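Local structure of endoribonuclease MazF3 (Mycobacterium tuberculosis, 5UCT) at residues L27-V32 and T67-D72; L16-E21 and T31-T36; P3-Q8 and G74-Y79. The protein acts as the toxin of a type II toxin-antitoxin system, an endoribonuclease that cleaves mRNA and 23S rRNA mainly within the sequence UUCCU. All coordinates share one frame; numbering follows the deposited sequence.

How the interactions relate
All three contacts are antiparallel pairings in the curled sheet of one small PemK/MazF domain. Interaction 2, its centre about 3 Å from the chain centre, is core: all its touching residues are buried. Interactions 1 and 3, whose centres lie about 13 and 9 Å from the chain centre, are partly buried. Interactions 1 and 2 pair different partners with strand 29-36 and share Thr31 and Val32; both also reach the second subunit, which interaction 3 does not touch. Interaction 2 adds a buried threonine hydroxyl to the backbone ladder, interaction 1 passes into a 3-10 turn, and interaction 3 contains a beta bulge, with isoleucines packing across one face and His5 and Gln76 on the other.

Interaction 1 (L27-V32 and T67-D72); sequences LTNVTV and TIPVCD
Val30 and Ile68 each set CG1 between their own backbone N and carbonyl carbon (chi1 52° and 69°), and these two torsions bring the CG1 atoms to 4.0 Å from each other. The side chains lie side by side and point the same way, as cross-strand neighbours on one face do. Two backbone bonds identify the pair as hydrogen-bonded: Val30 N donates to Ile68 O over 3.0 Å, nearly in line with the carbonyl, and Ile68 N returns a bond to Val30 O at 2.9 Å. On the face that carries this pair, Ile17 meets Val30 and Ala7 meets Ile68.

Thr31 and Thr67 form the adjacent non-hydrogen-bonded pair, on the other face of the sheet. Their side chains cross obliquely, with OG1 of Thr31 2.8 Å from OG1 of Thr67. The strongest polar partner of Thr67 OG1 is the backbone O of Thr65 of the second subunit, to which it is hydrogen-bonded, and this places the face at the dimer contact. Thr67 CG2 turns instead to Asn29, 3.7 Å from its CB.

At the far end the ladder runs out through a third bond, Val70 N to Thr28 O, 2.9 Å long and nearly straight (169° at the hydrogen). Val70 CG2 packs 4.2 Å from Val30 CG1. Beyond it the chain coils, with Asp72 N bonded to Pro69 O. A strand that ends in a single 3-10 turn, residues 70-72, and leads directly into the next strand, 73-79, is a recurring feature of SH3-like barrels, the fold class to which PemK/MazF toxins belong.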
# COMPACT_ATOMS: atom_id res chain seq x y z
N LEU A 27 8.24 9.93 10.67
CA LEU A 27 8.62 8.64 10.11
C LEU A 27 9.74 8.82 9.10
O LEU A 27 9.80 9.83 8.38
CB LEU A 27 7.43 7.93 9.45
CG LEU A 27 6.32 7.45 10.37
CD1 LEU A 27 5.23 6.79 9.55
CD2 LEU A 27 6.86 6.50 11.42
N THR A 28 10.62 7.83 9.03
CA THR A 28 11.70 7.80 8.06
C THR A 28 11.28 7.22 6.72
O THR A 28 12.03 7.34 5.74
CB THR A 28 12.89 7.00 8.60
OG1 THR A 28 12.47 5.67 8.91
CG2 THR A 28 13.44 7.65 9.86
N ASN A 29 10.12 6.58 6.65
CA ASN A 29 9.58 6.04 5.42
C ASN A 29 8.20 6.66 5.16
O ASN A 29 7.58 7.23 6.05
CB ASN A 29 9.47 4.51 5.47
CG ASN A 29 10.81 3.85 5.77
OD1 ASN A 29 11.81 4.12 5.11
ND2 ASN A 29 10.82 2.99 6.78
N VAL A 30 7.75 6.53 3.92
CA VAL A 30 6.45 7.07 3.50
C VAL A 30 5.88 6.15 2.43
O VAL A 30 6.58 5.73 1.51
CB VAL A 30 6.58 8.52 3.01
CG1 VAL A 30 7.66 8.64 1.94
CG2 VAL A 30 5.24 9.03 2.48
N THR A 31 4.59 5.83 2.57
CA THR A 31 3.90 5.00 1.59
C THR A 31 3.30 5.90 0.52
O THR A 31 2.61 6.87 0.83
CB THR A 31 2.81 4.16 2.25
OG1 THR A 31 3.39 3.35 3.28
CG2 THR A 31 2.14 3.26 1.23
N VAL A 32 3.58 5.58 -0.74
CA VAL A 32 3.19 6.42 -1.87
C VAL A 32 2.49 5.57 -2.92
O VAL A 32 2.59 4.34 -2.93
CB VAL A 32 4.39 7.15 -2.50
CG1 VAL A 32 5.08 8.03 -1.47
CG2 VAL A 32 5.38 6.15 -3.08
N THR A 67 6.31 1.70 -0.22
CA THR A 67 6.85 2.42 0.93
C THR A 67 8.33 2.68 0.65
O THR A 67 9.13 1.75 0.60
CB THR A 67 6.67 1.62 2.22
OG1 THR A 67 5.28 1.44 2.48
CG2 THR A 67 7.30 2.37 3.39
N ILE A 68 8.67 3.95 0.45
CA ILE A 68 10.03 4.34 0.07
C ILE A 68 10.66 5.13 1.21
O ILE A 68 9.94 5.68 2.06
CB ILE A 68 10.03 5.16 -1.23
CG1 ILE A 68 9.39 6.54 -1.00
CG2 ILE A 68 9.30 4.41 -2.33
CD1 ILE A 68 9.47 7.45 -2.21
N PRO A 69 11.99 5.21 1.29
CA PRO A 69 12.61 6.10 2.28
C PRO A 69 12.29 7.55 1.96
O PRO A 69 12.13 7.94 0.80
CB PRO A 69 14.10 5.82 2.14
CG PRO A 69 14.19 4.49 1.46
CD PRO A 69 12.99 4.43 0.56
N VAL A 70 12.19 8.37 3.02
CA VAL A 70 11.97 9.80 2.83
C VAL A 70 13.14 10.44 2.09
O VAL A 70 12.98 11.48 1.44
CB VAL A 70 11.70 10.48 4.19
CG1 VAL A 70 11.61 11.99 4.05
CG2 VAL A 70 10.41 9.95 4.80
N CYS A 71 14.33 9.82 2.15
CA CYS A 71 15.47 10.32 1.39
C CYS A 71 15.20 10.31 -0.11
O CYS A 71 15.75 11.14 -0.85
CB CYS A 71 16.72 9.50 1.70
SG CYS A 71 17.48 9.83 3.31
N ASP A 72 14.36 9.39 -0.58
CA ASP A 72 13.99 9.32 -1.99
C ASP A 72 12.81 10.23 -2.34
O ASP A 72 12.37 10.23 -3.49
CB ASP A 72 13.66 7.88 -2.39
CG ASP A 72 14.82 6.93 -2.15
OD1 ASP A 72 15.98 7.40 -2.17
OD2 ASP A 72 14.58 5.73 -1.96

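Interaction 2 (L16-E21 and T31-T36); sequences LILTRE and TVAPIT
The carbonyl oxygen of Thr31 is gripped by two successive amides, Leu18 N at 2.7 Å and Thr19 N at 3.0 Å. The Leu18 bond is the more bent, 131° at its hydrogen. In the other direction the Thr31 amide donates to a side chain: with Thr19 OG1 anti to its own carbonyl carbon (chi1 -55°), the hydroxyl lies 2.6 Å from Thr31 N. The same OG1 donates to a water at 2.6 Å, and this water also accepts from Thr31 OG1, whose strongest polar partner is Thr67. A threonine hydroxyl thus takes the place of a backbone carbonyl as acceptor where strand 12-17 has given way to loop.

Strands 12-17 and 29-36 form a beta hairpin in the middle of the SH3-like barrel. Within these segments the regular ladder is the hydrogen-bonded pair Leu16-Ala33 and the non-hydrogen-bonded pair Ile17-Val32. Leu16 N donates to Ala33 O and Ala33 N to Leu16 O, the latter bond lying in the carbonyl plane on a lone pair.

On one face Ile17 meets Val32, CD1 of the isoleucine 3.7 Å from Val32 CG1; Ile17 also touches His5 and Pro3 of strand 3-8. Leu16 and Ala33 share the other face, where Leu18, from the loop that follows, brings CD1 to 4.0 Å from Ala33 CB. Leu88 and Ile92 of helix 85-96 pack on Leu18, and Phe96 of the second subunit touches it too.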
# COMPACT_ATOMS: atom_id res chain seq x y z
N LEU A 16 1.66 9.95 -5.19
CA LEU A 16 0.66 10.41 -4.24
C LEU A 16 1.05 9.91 -2.85
O LEU A 16 1.19 8.70 -2.64
CB LEU A 16 -0.73 9.89 -4.61
CG LEU A 16 -1.91 10.33 -3.73
CD1 LEU A 16 -2.18 11.82 -3.87
CD2 LEU A 16 -3.16 9.52 -4.06
N ILE A 17 1.21 10.84 -1.91
CA ILE A 17 1.58 10.47 -0.55
C ILE A 17 0.39 9.77 0.10
O ILE A 17 -0.60 10.41 0.47
CB ILE A 17 2.02 11.69 0.27
CG1 ILE A 17 3.17 12.41 -0.42
CG2 ILE A 17 2.40 11.26 1.67
CD1 ILE A 17 4.43 11.58 -0.61
N LEU A 18 0.48 8.44 0.24
CA LEU A 18 -0.60 7.70 0.88
C LEU A 18 -0.53 7.80 2.40
O LEU A 18 -1.58 7.88 3.05
CB LEU A 18 -0.55 6.23 0.45
CG LEU A 18 -0.99 5.95 -0.99
CD1 LEU A 18 -1.11 4.46 -1.21
CD2 LEU A 18 -2.31 6.65 -1.28
N THR A 19 0.67 7.80 2.96
CA THR A 19 0.83 7.95 4.40
C THR A 19 0.16 9.24 4.87
O THR A 19 0.26 10.28 4.22
CB THR A 19 2.31 7.97 4.78
OG1 THR A 19 2.95 6.80 4.27
CG2 THR A 19 2.48 8.02 6.29
N ARG A 20 -0.54 9.15 6.00
CA ARG A 20 -1.21 10.31 6.57
C ARG A 20 -0.20 11.40 6.87
O ARG A 20 0.87 11.14 7.42
CB ARG A 20 -1.96 9.90 7.83
CG ARG A 20 -1.11 9.17 8.87
CD ARG A 20 -1.94 8.46 9.93
NE ARG A 20 -1.09 7.89 10.98
CZ ARG A 20 -0.43 6.74 10.87
NH1 ARG A 20 -0.52 6.03 9.76
NH2 ARG A 20 0.31 6.31 11.88
N GLU A 21 -0.54 12.64 6.50
CA GLU A 21 0.34 13.77 6.80
C GLU A 21 0.44 14.04 8.30
O GLU A 21 1.31 14.81 8.71
CB GLU A 21 -0.14 15.02 6.07
CG GLU A 21 0.94 16.09 5.93
CD GLU A 21 0.48 17.30 5.15
OE1 GLU A 21 -0.61 17.24 4.54
OE2 GLU A 21 1.20 18.32 5.16
N THR A 31 4.59 5.83 2.57
CA THR A 31 3.90 5.00 1.59
C THR A 31 3.30 5.90 0.52
O THR A 31 2.61 6.87 0.83
CB THR A 31 2.81 4.16 2.25
OG1 THR A 31 3.39 3.35 3.28
CG2 THR A 31 2.14 3.26 1.23
N VAL A 32 3.58 5.58 -0.74
CA VAL A 32 3.19 6.42 -1.87
C VAL A 32 2.49 5.57 -2.92
O VAL A 32 2.59 4.34 -2.93
CB VAL A 32 4.39 7.15 -2.50
CG1 VAL A 32 5.08 8.03 -1.47
CG2 VAL A 32 5.38 6.15 -3.08
N ALA A 33 1.77 6.24 -3.81
CA ALA A 33 1.14 5.61 -4.97
C ALA A 33 1.67 6.28 -6.23
O ALA A 33 1.53 7.51 -6.37
CB ALA A 33 -0.38 5.71 -4.90
N PRO A 34 2.27 5.55 -7.16
CA PRO A 34 2.88 6.19 -8.33
C PRO A 34 1.83 6.70 -9.29
O PRO A 34 0.68 6.25 -9.32
CB PRO A 34 3.71 5.07 -8.95
CG PRO A 34 2.99 3.82 -8.56
CD PRO A 34 2.43 4.09 -7.18
N ILE A 35 2.24 7.68 -10.10
CA ILE A 35 1.39 8.30 -11.11
C ILE A 35 2.03 8.06 -12.47
O ILE A 35 3.12 8.58 -12.74
CB ILE A 35 1.18 9.79 -10.85
CG1 ILE A 35 0.54 10.04 -9.49
CG2 ILE A 35 0.32 10.41 -11.92
CD1 ILE A 35 0.27 11.49 -9.25
N THR A 36 1.36 7.29 -13.32
CA THR A 36 1.86 6.99 -14.66
C THR A 36 0.87 7.47 -15.70
O THR A 36 -0.35 7.46 -15.48
CB THR A 36 2.14 5.49 -14.83
OG1 THR A 36 2.64 5.24 -16.16
CG2 THR A 36 0.87 4.67 -14.61
O HOH W 1 3.09 4.82 5.94

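Interaction 3 (P3-Q8 and G74-Y79); sequences PIHIAQ and GRQIGY
A beta bulge interrupts the antiparallel pairing of the first strand of the domain, 3-8, with the last, 73-79, in this SH3-like barrel. The evidence is the register: Pro3 faces Tyr79 and His5 faces Gln76, so that Ile77 and Gly78 together stand opposite the single residue Ile4. Gly78 has a positive phi of 127°, a backbone conformation suited to glycine. Two bonds flank the non-hydrogen-bonded pair His5-Gln76: Ile77 N to Ile4 O at 2.8 Å and Ile6 N to Arg75 O at 2.9 Å. Ile6 O takes its bond from Gly74 N, not Arg75 N, so the pairing departs from regular there too.

Ile6 and Ile77 pack together on one face, where their side chains cross at about a right angle and the CG1 atoms come to 3.6 Å. Ile77 carries CG1 between its N and carbonyl carbon (chi1 49°), which turns that atom toward Ile6. His5 and Gln76 share the other face. Their ring and amide planes are 8° apart, with Gln76 CD over one face of the imidazole, offset toward the rim; Ile17 of strand 12-17 touches His5 as well.

Ile4, the single residue opposite the bulge, places CD1 3.5 Å from Tyr79 O, a carbonyl that also accepts a hydrogen bond from the side chain of Asn52. The Tyr79 ring meets the start of strand 3-8 edge on: Pro3 N lies near the ring plane, 3.6 Å from CE1.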
# COMPACT_ATOMS: atom_id res chain seq x y z
N PRO A 3 -0.55 15.51 -0.46
CA PRO A 3 0.31 16.18 -1.44
C PRO A 3 0.81 15.23 -2.52
O PRO A 3 0.65 14.01 -2.45
CB PRO A 3 1.47 16.71 -0.58
CG PRO A 3 1.57 15.72 0.52
CD PRO A 3 0.16 15.25 0.81
N ILE A 4 1.45 15.83 -3.53
CA ILE A 4 1.99 15.12 -4.68
C ILE A 4 3.45 15.54 -4.84
O ILE A 4 3.72 16.68 -5.25
CB ILE A 4 1.21 15.42 -5.97
CG1 ILE A 4 -0.28 15.15 -5.77
CG2 ILE A 4 1.76 14.60 -7.13
CD1 ILE A 4 -1.10 15.35 -7.04
N HIS A 5 4.37 14.64 -4.53
CA HIS A 5 5.80 14.89 -4.67
C HIS A 5 6.36 14.15 -5.87
O HIS A 5 5.71 13.28 -6.46
CB HIS A 5 6.55 14.46 -3.40
CG HIS A 5 6.19 15.25 -2.18
ND1 HIS A 5 5.13 14.92 -1.37
CD2 HIS A 5 6.76 16.35 -1.63
CE1 HIS A 5 5.05 15.78 -0.37
NE2 HIS A 5 6.03 16.66 -0.51
N ILE A 6 7.58 14.51 -6.24
CA ILE A 6 8.41 13.70 -7.12
C ILE A 6 9.21 12.74 -6.24
O ILE A 6 9.73 13.14 -5.19
CB ILE A 6 9.34 14.58 -7.98
CG1 ILE A 6 8.52 15.52 -8.86
CG2 ILE A 6 10.26 13.72 -8.83
CD1 ILE A 6 9.36 16.44 -9.73
N ALA A 7 9.29 11.48 -6.65
CA ALA A 7 9.98 10.48 -5.86
C ALA A 7 10.88 9.64 -6.75
O ALA A 7 10.63 9.49 -7.95
CB ALA A 7 9.00 9.57 -5.11
N GLN A 8 11.94 9.10 -6.15
CA GLN A 8 12.89 8.24 -6.85
C GLN A 8 12.47 6.79 -6.62
O GLN A 8 12.83 6.17 -5.62
CB GLN A 8 14.31 8.49 -6.36
CG GLN A 8 15.37 7.74 -7.14
CD GLN A 8 15.48 8.21 -8.58
OE1 GLN A 8 15.31 9.40 -8.86
NE2 GLN A 8 15.75 7.29 -9.49
N GLY A 74 11.24 13.80 -3.13
CA GLY A 74 11.79 15.02 -3.68
C GLY A 74 10.86 16.22 -3.64
O GLY A 74 10.15 16.43 -2.65
N ARG A 75 10.85 16.99 -4.72
CA ARG A 75 10.13 18.26 -4.74
C ARG A 75 8.63 18.06 -4.60
O ARG A 75 8.07 17.09 -5.12
CB ARG A 75 10.43 19.02 -6.04
CG ARG A 75 11.80 19.67 -6.12
CD ARG A 75 12.88 18.68 -6.54
NE ARG A 75 13.75 18.33 -5.43
CZ ARG A 75 14.83 19.03 -5.08
NH1 ARG A 75 15.16 20.12 -5.76
NH2 ARG A 75 15.58 18.65 -4.06
N GLN A 76 7.99 18.98 -3.89
CA GLN A 76 6.53 19.03 -3.81
C GLN A 76 5.99 19.72 -5.05
O GLN A 76 6.30 20.89 -5.31
CB GLN A 76 6.11 19.77 -2.54
CG GLN A 76 4.78 20.51 -2.61
CD GLN A 76 3.58 19.58 -2.55
OE1 GLN A 76 3.35 18.78 -3.45
NE2 GLN A 76 2.80 19.69 -1.48
N ILE A 77 5.19 19.00 -5.84
CA ILE A 77 4.69 19.55 -7.09
C ILE A 77 3.20 19.25 -7.26
O ILE A 77 2.80 18.49 -8.15
CB ILE A 77 5.50 19.01 -8.29
CG1 ILE A 77 5.63 17.48 -8.22
CG2 ILE A 77 6.87 19.67 -8.35
CD1 ILE A 77 5.26 16.79 -9.52
N GLY A 78 2.37 19.86 -6.43
CA GLY A 78 0.94 19.81 -6.64
C GLY A 78 0.21 19.32 -5.42
O GLY A 78 0.74 19.33 -4.30
N TYR A 79 -1.03 18.88 -5.65
CA TYR A 79 -1.95 18.51 -4.58
C TYR A 79 -3.06 17.67 -5.18
O TYR A 79 -3.44 17.86 -6.34
CB TYR A 79 -2.53 19.75 -3.90
CG TYR A 79 -2.86 19.59 -2.44
CD1 TYR A 79 -2.43 18.48 -1.73
CD2 TYR A 79 -3.60 20.55 -1.77
CE1 TYR A 79 -2.73 18.33 -0.39
CE2 TYR A 79 -3.90 20.41 -0.43
CZ TYR A 79 -3.47 19.29 0.26
OH TYR A 79 -3.77 19.15 1.59